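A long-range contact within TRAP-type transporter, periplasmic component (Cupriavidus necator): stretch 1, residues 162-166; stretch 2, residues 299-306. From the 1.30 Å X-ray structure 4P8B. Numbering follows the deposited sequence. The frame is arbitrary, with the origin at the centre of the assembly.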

# COMPACT_ATOMS: atom_id res chain seq x y z
N ARG A 162 18.77 3.06 -15.81
CA ARG A 162 20.05 2.90 -15.13
C ARG A 162 19.88 2.46 -13.70
O ARG A 162 18.83 2.61 -13.08
CB ARG A 162 20.85 4.21 -15.17
CG ARG A 162 20.13 5.38 -14.50
CD ARG A 162 20.97 6.66 -14.56
NE ARG A 162 20.28 7.84 -14.06
CZ ARG A 162 19.42 8.59 -14.76
NH1 ARG A 162 19.12 8.28 -16.02
NH2 ARG A 162 18.85 9.64 -14.20
N GLU A 163 20.96 1.95 -13.14
CA GLU A 163 21.00 1.57 -11.74
C GLU A 163 20.88 2.79 -10.83
O GLU A 163 21.50 3.82 -11.09
CB GLU A 163 22.31 0.85 -11.48
CG GLU A 163 22.46 0.42 -10.05
CD GLU A 163 23.74 -0.35 -9.80
OE1 GLU A 163 24.78 -0.04 -10.42
OE2 GLU A 163 23.72 -1.29 -8.97
N ILE A 164 20.08 2.67 -9.77
CA ILE A 164 19.95 3.71 -8.76
C ILE A 164 20.68 3.29 -7.48
O ILE A 164 20.32 2.31 -6.81
CB ILE A 164 18.47 3.99 -8.43
CG1 ILE A 164 17.74 4.48 -9.67
CG2 ILE A 164 18.35 4.98 -7.28
CD1 ILE A 164 16.25 4.78 -9.42
N ARG A 165 21.76 4.00 -7.16
CA ARG A 165 22.49 3.75 -5.92
C ARG A 165 22.51 4.97 -5.00
O ARG A 165 22.85 4.85 -3.83
CB ARG A 165 23.93 3.34 -6.22
CG ARG A 165 24.11 2.07 -7.04
CD ARG A 165 25.55 1.49 -6.88
NE ARG A 165 25.67 0.92 -5.54
CZ ARG A 165 25.40 -0.35 -5.23
NH1 ARG A 165 25.09 -1.23 -6.17
NH2 ARG A 165 25.46 -0.76 -3.96
N LYS A 166 22.22 6.15 -5.53
CA LYS A 166 22.36 7.39 -4.76
C LYS A 166 21.40 8.42 -5.34
O LYS A 166 20.93 8.28 -6.47
CB LYS A 166 23.80 7.91 -4.82
CG LYS A 166 24.30 8.22 -6.24
CD LYS A 166 25.77 8.61 -6.24
CE LYS A 166 26.27 8.91 -7.64
NZ LYS A 166 26.26 7.72 -8.52
N VAL A 299 16.23 -8.87 -14.62
CA VAL A 299 16.21 -7.65 -13.81
C VAL A 299 17.49 -7.47 -13.01
O VAL A 299 17.90 -8.38 -12.28
CB VAL A 299 15.01 -7.65 -12.87
CG1 VAL A 299 14.96 -6.37 -12.04
CG2 VAL A 299 13.72 -7.80 -13.66
N LYS A 300 18.15 -6.33 -13.16
CA LYS A 300 19.31 -6.01 -12.33
C LYS A 300 18.81 -5.42 -11.02
O LYS A 300 18.30 -4.31 -10.99
CB LYS A 300 20.23 -5.01 -13.00
CG LYS A 300 21.48 -4.74 -12.20
CD LYS A 300 22.41 -3.79 -12.91
CE LYS A 300 23.64 -3.52 -12.06
NZ LYS A 300 24.59 -4.65 -12.20
N VAL A 301 18.97 -6.17 -9.93
CA VAL A 301 18.50 -5.76 -8.61
C VAL A 301 19.70 -5.29 -7.81
O VAL A 301 20.68 -6.00 -7.66
CB VAL A 301 17.80 -6.92 -7.88
CG1 VAL A 301 17.29 -6.46 -6.49
CG2 VAL A 301 16.65 -7.45 -8.69
N THR A 302 19.57 -4.06 -7.29
CA THR A 302 20.61 -3.39 -6.53
C THR A 302 20.20 -3.30 -5.07
O THR A 302 19.10 -2.88 -4.75
CB THR A 302 20.80 -1.98 -7.09
OG1 THR A 302 21.30 -2.08 -8.43
CG2 THR A 302 21.74 -1.16 -6.24
N HIS A 303 21.11 -3.72 -4.20
CA HIS A 303 20.95 -3.59 -2.75
C HIS A 303 21.94 -2.54 -2.26
O HIS A 303 23.13 -2.62 -2.53
CB HIS A 303 21.19 -4.96 -2.09
CG HIS A 303 20.31 -6.04 -2.65
ND1 HIS A 303 19.02 -6.24 -2.22
CD2 HIS A 303 20.52 -6.96 -3.63
CE1 HIS A 303 18.47 -7.23 -2.90
NE2 HIS A 303 19.37 -7.69 -3.75
N LEU A 304 21.43 -1.53 -1.56
CA LEU A 304 22.25 -0.41 -1.08
C LEU A 304 23.13 -0.78 0.11
O LEU A 304 22.74 -1.59 0.96
CB LEU A 304 21.35 0.76 -0.63
CG LEU A 304 20.39 1.29 -1.70
CD1 LEU A 304 19.60 2.45 -1.15
CD2 LEU A 304 21.16 1.72 -2.91
N THR A 305 24.30 -0.18 0.18
CA THR A 305 25.08 -0.25 1.41
C THR A 305 24.38 0.55 2.50
O THR A 305 23.55 1.42 2.22
CB THR A 305 26.47 0.33 1.20
OG1 THR A 305 26.38 1.72 0.89
CG2 THR A 305 27.21 -0.39 0.06
N PRO A 306 24.72 0.28 3.77
CA PRO A 306 24.16 1.13 4.82
C PRO A 306 24.46 2.61 4.59
O PRO A 306 23.60 3.44 4.82
CB PRO A 306 24.81 0.59 6.09
CG PRO A 306 25.08 -0.84 5.78
CD PRO A 306 25.46 -0.87 4.32

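Residues that touch here are at least 137 positions apart in sequence, and the contact is made by side chains meeting each other and the opposing backbone, with no backbone-to-backbone pairing. Stretch 1 is irregular throughout, while stretch 2 runs as a strand from Lys300 to Thr302 and then continues as loop. The nearest CA atoms lie 7.2 Å apart at Glu163 and Thr302 and 6.4 Å apart at Arg165 and Leu304, so the two backbones advance in the same direction, two residues at a time. No backbone-to-backbone hydrogen bond joins them, and together they bury a modest 295 Å².

Arg162 opens stretch 1 without taking part: its CA-to-CB bond points away, and its guanidinium is hydrogen-bonded elsewhere in the structure.

Glu163 is the polar centre. Its CA-to-CB bond points toward stretch 2, and with chi1 and chi2 both t the chain extends fully to deliver its carboxylate. Thr302, in the m rotamer and also pointing toward its partner, donates from OG1 to Glu163 OE2 at 2.6 Å, a short bond that satisfies a hydroxyl on a buried residue. Strand alternation sets the neighbours: Val301 points away, whereas Lys300 again points toward stretch 1. Lys300 approaches through its aliphatic part, with CE 3.8 Å from Glu163 OE2; its ammonium forms no salt bridge with the carboxylate.

Ile164 turns the end of its side chain away and contributes backbone instead. Its carbonyl O lies 3.8 Å from Thr302 CG2 and 4.0 Å from Leu304 CD2, so methyl groups from two alternate residues pack against one peptide oxygen.

Arg165 gives up the most surface, 77 Å². Its CA-to-CB bond points sideways, but the chain bends at chi3 (p) and brings the guanidinium nearer to stretch 2. There NH1 forms a salt bridge with Glu163 OE2 at 3.1 Å, so the oxygen that accepts from Thr302 also accepts from Arg165. The charge pair within stretch 1 is thereby tied to the hydroxyl across the contact. Thr302 CG2 lies over one face of the guanidinium, 3.4 Å from Arg165 NH1. The rule is that one threonine can serve both members of a charge pair: its hydroxyl donates to the acid and its methyl covers a face of the guanidinium. Arg165 NH2 adds a weak hydrogen bond to His303 O, 3.3 Å long and bent to 127°. Further along, Leu304 CD2 packs 3.7 Å from Arg165 O.

Lys166 ends the stretch with its side chain leading away, beyond the contact.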